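Local coordinates for protein 11S globulin subunit beta (Cucurbita maxima, PDB 2E9Q) that serves as a seed storage protein of the 11S globulin family, a nutrient reservoir built from two cupin domains and assembled into hexamers, at residues A[40-48]-A[238-246]. Residues are numbered along the deposited sequence; the frame is centred on the assembly and turned at random.
Sequences RAEAEAGFT and ERDRIVQVD. Unlike the reference sequence in segment 40-48: G46 (reference Ile).
I242 packs against the hairpin turn that joins strands 39-43 and 46-50, on the tight side of the contact, where I242, A45 and T48 are buried. Its CB lies 3.6 Å from A43 CB, its CG2 rests on A45, and CG1, anti to the carbonyl carbon (chi1 -54°), runs on extended to set CD1 against F47 N and G46 C. Next to it R241 crosses T48 at about a right angle, R241 CD 3.3 Å from T48 OG1; its guanidinium forms salt bridges with D240 and E187. Two backbone bonds fasten the turn: E44 N donates to R239 O (3.1 Å) and A45 N to I242 O (3.0 Å), the latter from above the carbonyl plane.

The outer side is polar and open to solvent at E44. Extended with CG anti to its N (chi1 175°), E44 runs alongside R239, touching its aliphatic CG and CD, with the carboxylate and guanidinium planes 76° apart. E44 OE2 accepts from Q244 N (2.8 Å) on its anti side, while a water links OE2, R239 NH2 and Q244 O. R239 itself pairs with D237 and reaches N427 of a neighbouring subunit. Apolar packing and backbone bonds thus join two sheets of the N-terminal cupin barrel, whereas E44 and R239, beyond salt-bridge distance and water-bridged, probably attract more weakly than a direct pair.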
ATOM      1  N   ARG A  40      19.515  26.104  -0.048  1.00 47.65           N
ATOM      2  CA  ARG A  40      20.875  25.777   0.350  1.00 44.22           C
ATOM      3  C   ARG A  40      21.186  26.096   1.799  1.00 49.34           C
ATOM      4  O   ARG A  40      20.742  27.113   2.320  1.00 48.68           O
ATOM      5  CB  ARG A  40      21.880  26.514  -0.533  0.50 50.94           C
ATOM      6  CG  ARG A  40      21.921  26.006  -1.949  0.50 45.53           C
ATOM      7  CD  ARG A  40      22.816  26.848  -2.835  0.50 43.59           C
ATOM      8  NE  ARG A  40      22.665  26.438  -4.224  0.50 37.84           N
ATOM      9  CZ  ARG A  40      21.500  26.390  -4.862  0.50 41.13           C
ATOM     10  NH1 ARG A  40      20.374  26.733  -4.242  0.50 40.10           N
ATOM     11  NH2 ARG A  40      21.458  25.984  -6.121  0.50 48.00           N
ATOM     12  N   ALA A  41      21.959  25.215   2.434  1.00 43.58           N
ATOM     13  CA  ALA A  41      22.373  25.383   3.826  1.00 49.29           C
ATOM     14  C   ALA A  41      23.888  25.188   3.937  1.00 53.05           C
ATOM     15  O   ALA A  41      24.422  24.099   3.690  1.00 49.42           O
ATOM     16  CB  ALA A  41      21.648  24.384   4.726  1.00 51.44           C
ATOM     17  N   GLU A  42      24.579  26.257   4.304  1.00 60.39           N
ATOM     18  CA  GLU A  42      26.027  26.239   4.443  1.00 53.33           C
ATOM     19  C   GLU A  42      26.421  25.665   5.798  1.00 50.21           C
ATOM     20  O   GLU A  42      25.818  25.974   6.822  1.00 47.59           O
ATOM     21  CB  GLU A  42      26.573  27.669   4.291  1.00 53.04           C
ATOM     22  CG  GLU A  42      26.347  28.283   2.906  1.00 56.07           C
ATOM     23  CD  GLU A  42      27.300  27.737   1.858  1.00 62.51           C
ATOM     24  OE1 GLU A  42      26.972  27.813   0.650  1.00 55.13           O
ATOM     25  OE2 GLU A  42      28.385  27.239   2.251  1.00 63.25           O
ATOM     26  N   ALA A  43      27.433  24.817   5.803  1.00 44.37           N
ATOM     27  CA  ALA A  43      27.888  24.231   7.050  1.00 53.35           C
ATOM     28  C   ALA A  43      29.368  24.538   7.234  1.00 42.66           C
ATOM     29  O   ALA A  43      30.021  25.056   6.329  1.00 46.26           O
ATOM     30  CB  ALA A  43      27.656  22.713   7.040  1.00 46.25           C
ATOM     31  N   GLU A  44      29.888  24.216   8.408  1.00 43.69           N
ATOM     32  CA  GLU A  44      31.287  24.453   8.701  1.00 49.16           C
ATOM     33  C   GLU A  44      32.203  23.767   7.701  1.00 52.25           C
ATOM     34  O   GLU A  44      33.170  24.370   7.236  1.00 58.89           O
ATOM     35  CB  GLU A  44      31.613  23.977  10.120  1.00 51.99           C
ATOM     36  CG  GLU A  44      33.091  24.081  10.491  1.00 59.49           C
ATOM     37  CD  GLU A  44      33.365  23.631  11.918  1.00 61.03           C
ATOM     38  OE1 GLU A  44      33.671  24.488  12.773  1.00 60.11           O
ATOM     39  OE2 GLU A  44      33.264  22.414  12.185  1.00 75.15           O
ATOM     40  N   ALA A  45      31.894  22.525   7.339  1.00 53.14           N
ATOM     41  CA  ALA A  45      32.751  21.788   6.415  1.00 54.27           C
ATOM     42  C   ALA A  45      32.140  21.399   5.077  1.00 51.27           C
ATOM     43  O   ALA A  45      32.599  20.461   4.434  1.00 52.57           O
ATOM     44  CB  ALA A  45      33.295  20.546   7.110  1.00 54.04           C
ATOM     45  N   GLY A  46      31.119  22.125   4.646  1.00 51.23           N
ATOM     46  CA  GLY A  46      30.491  21.810   3.376  1.00 40.54           C
ATOM     47  C   GLY A  46      29.156  22.504   3.272  1.00 44.26           C
ATOM     48  O   GLY A  46      28.912  23.481   3.977  1.00 49.43           O
ATOM     49  N   PHE A  47      28.284  22.005   2.406  1.00 41.96           N
ATOM     50  CA  PHE A  47      26.972  22.615   2.249  1.00 48.00           C
ATOM     51  C   PHE A  47      25.964  21.648   1.642  1.00 43.22           C
ATOM     52  O   PHE A  47      26.322  20.728   0.913  1.00 48.12           O
ATOM     53  CB  PHE A  47      27.084  23.897   1.397  1.00 39.54           C
ATOM     54  CG  PHE A  47      27.638  23.671   0.020  1.00 34.41           C
ATOM     55  CD1 PHE A  47      26.799  23.337  -1.035  1.00 37.80           C
ATOM     56  CD2 PHE A  47      29.002  23.800  -0.222  1.00 42.84           C
ATOM     57  CE1 PHE A  47      27.300  23.133  -2.317  1.00 34.55           C
ATOM     58  CE2 PHE A  47      29.526  23.597  -1.500  1.00 41.32           C
ATOM     59  CZ  PHE A  47      28.671  23.263  -2.555  1.00 40.93           C
ATOM     60  N   THR A  48      24.697  21.884   1.949  1.00 43.82           N
ATOM     61  CA  THR A  48      23.602  21.045   1.490  1.00 41.08           C
ATOM     62  C   THR A  48      22.622  21.787   0.592  1.00 41.05           C
ATOM     63  O   THR A  48      22.119  22.856   0.947  1.00 40.48           O
ATOM     64  CB  THR A  48      22.826  20.506   2.694  1.00 45.27           C
ATOM     65  OG1 THR A  48      23.716  19.748   3.518  1.00 48.13           O
ATOM     66  CG2 THR A  48      21.639  19.648   2.242  1.00 44.35           C
ATOM     67  N   GLU A 238      27.084  26.194  16.002  1.00 55.83           N
ATOM     68  CA  GLU A 238      26.770  27.027  14.840  1.00 59.69           C
ATOM     69  C   GLU A 238      27.300  26.391  13.563  1.00 55.76           C
ATOM     70  O   GLU A 238      27.258  27.002  12.497  1.00 53.10           O
ATOM     71  CB  GLU A 238      27.402  28.417  15.002  1.00 62.65           C
ATOM     72  CG  GLU A 238      26.985  29.156  16.269  1.00 70.91           C
ATOM     73  CD  GLU A 238      25.628  29.820  16.143  1.00 70.59           C
ATOM     74  OE1 GLU A 238      25.069  30.243  17.177  1.00 74.54           O
ATOM     75  OE2 GLU A 238      25.123  29.926  15.004  1.00 80.63           O
ATOM     76  N   ARG A 239      27.788  25.160  13.678  1.00 53.16           N
ATOM     77  CA  ARG A 239      28.364  24.439  12.541  1.00 50.26           C
ATOM     78  C   ARG A 239      27.378  23.818  11.566  1.00 44.31           C
ATOM     79  O   ARG A 239      27.755  23.424  10.464  1.00 46.99           O
ATOM     80  CB  ARG A 239      29.284  23.327  13.050  1.00 53.20           C
ATOM     81  CG  ARG A 239      30.491  23.798  13.836  1.00 56.01           C
ATOM     82  CD  ARG A 239      31.255  22.598  14.361  1.00 50.59           C
ATOM     83  NE  ARG A 239      30.398  21.819  15.237  1.00 55.63           N
ATOM     84  CZ  ARG A 239      30.663  20.586  15.644  1.00 58.06           C
ATOM     85  NH1 ARG A 239      29.814  19.961  16.443  1.00 44.38           N
ATOM     86  NH2 ARG A 239      31.774  19.981  15.247  1.00 52.70           N
ATOM     87  N   ASP A 240      26.119  23.734  11.976  1.00 50.48           N
ATOM     88  CA  ASP A 240      25.070  23.114  11.173  1.00 54.74           C
ATOM     89  C   ASP A 240      25.320  21.597  11.056  1.00 52.35           C
ATOM     90  O   ASP A 240      25.894  21.000  11.963  1.00 57.00           O
ATOM     91  CB  ASP A 240      24.961  23.760   9.795  1.00 50.27           C
ATOM     92  CG  ASP A 240      23.600  23.510   9.149  1.00 59.19           C
ATOM     93  OD1 ASP A 240      23.512  22.689   8.209  1.00 50.96           O
ATOM     94  OD2 ASP A 240      22.610  24.128   9.598  1.00 54.38           O
ATOM     95  N   ARG A 241      24.933  20.984   9.944  1.00 53.69           N
ATOM     96  CA  ARG A 241      25.050  19.532   9.787  1.00 51.83           C
ATOM     97  C   ARG A 241      26.355  18.875   9.307  1.00 60.87           C
ATOM     98  O   ARG A 241      26.532  17.661   9.481  1.00 50.34           O
ATOM     99  CB  ARG A 241      23.902  19.049   8.901  1.00 47.61           C
ATOM    100  CG  ARG A 241      24.176  19.127   7.413  1.00 42.70           C
ATOM    101  CD  ARG A 241      22.862  19.211   6.643  1.00 50.43           C
ATOM    102  NE  ARG A 241      22.186  20.471   6.933  1.00 57.04           N
ATOM    103  CZ  ARG A 241      20.920  20.576   7.320  1.00 65.46           C
ATOM    104  NH1 ARG A 241      20.187  19.482   7.459  1.00 63.03           N
ATOM    105  NH2 ARG A 241      20.395  21.774   7.584  1.00 55.17           N
ATOM    106  N   ILE A 242      27.250  19.640   8.683  1.00 52.33           N
ATOM    107  CA  ILE A 242      28.511  19.079   8.212  1.00 48.08           C
ATOM    108  C   ILE A 242      29.632  19.750   9.012  1.00 56.71           C
ATOM    109  O   ILE A 242      29.884  20.945   8.853  1.00 58.69           O
ATOM    110  CB  ILE A 242      28.697  19.333   6.701  1.00 49.90           C
ATOM    111  CG1 ILE A 242      27.482  18.801   5.926  1.00 52.07           C
ATOM    112  CG2 ILE A 242      29.959  18.648   6.203  1.00 46.85           C
ATOM    113  CD1 ILE A 242      27.513  19.109   4.437  1.00 40.82           C
ATOM    114  N   VAL A 243      30.299  18.986   9.875  1.00 48.34           N
ATOM    115  CA  VAL A 243      31.345  19.548  10.725  1.00 46.60           C
ATOM    116  C   VAL A 243      32.800  19.159  10.429  1.00 51.94           C
ATOM    117  O   VAL A 243      33.087  18.132   9.814  1.00 50.35           O
ATOM    118  CB  VAL A 243      31.058  19.222  12.198  1.00 48.75           C
ATOM    119  CG1 VAL A 243      29.642  19.656  12.557  1.00 47.57           C
ATOM    120  CG2 VAL A 243      31.231  17.728  12.445  1.00 52.05           C
ATOM    121  N   GLN A 244      33.718  20.007  10.877  1.00 58.28           N
ATOM    122  CA  GLN A 244      35.143  19.765  10.694  1.00 60.39           C
ATOM    123  C   GLN A 244      35.576  18.844  11.828  1.00 50.58           C
ATOM    124  O   GLN A 244      35.320  19.135  12.995  1.00 56.93           O
ATOM    125  CB  GLN A 244      35.917  21.083  10.791  1.00 68.26           C
ATOM    126  CG  GLN A 244      37.350  21.013  10.282  1.00 79.98           C
ATOM    127  CD  GLN A 244      37.423  21.099   8.769  1.00 94.54           C
ATOM    128  OE1 GLN A 244      38.501  21.004   8.173  1.00 93.03           O
ATOM    129  NE2 GLN A 244      36.268  21.293   8.134  1.00103.66           N
ATOM    130  N   VAL A 245      36.204  17.722  11.494  1.00 51.83           N
ATOM    131  CA  VAL A 245      36.662  16.806  12.535  1.00 58.26           C
ATOM    132  C   VAL A 245      37.972  17.355  13.093  1.00 65.54           C
ATOM    133  O   VAL A 245      38.869  17.747  12.343  1.00 58.17           O
ATOM    134  CB  VAL A 245      36.909  15.382  11.991  1.00 45.85           C
ATOM    135  CG1 VAL A 245      35.648  14.857  11.328  1.00 63.89           C
ATOM    136  CG2 VAL A 245      38.059  15.386  11.021  1.00 41.72           C
ATOM    137  N   ASP A 246      38.078  17.381  14.413  1.00 74.45           N
ATOM    138  CA  ASP A 246      39.270  17.903  15.052  1.00 85.92           C
ATOM    139  C   ASP A 246      40.504  17.014  14.966  1.00 87.09           C
ATOM    140  O   ASP A 246      40.421  15.822  14.668  1.00 84.94           O
ATOM    141  CB  ASP A 246      38.955  18.243  16.508  1.00 90.95           C
ATOM    142  CG  ASP A 246      38.096  19.490  16.633  1.00 95.88           C
ATOM    143  OD1 ASP A 246      37.123  19.622  15.857  1.00 99.31           O
ATOM    144  OD2 ASP A 246      38.393  20.336  17.505  1.00100.43           O
TER
HETATM  145  O   HOH W   1      34.058  21.135  14.601  1.00 50.07           O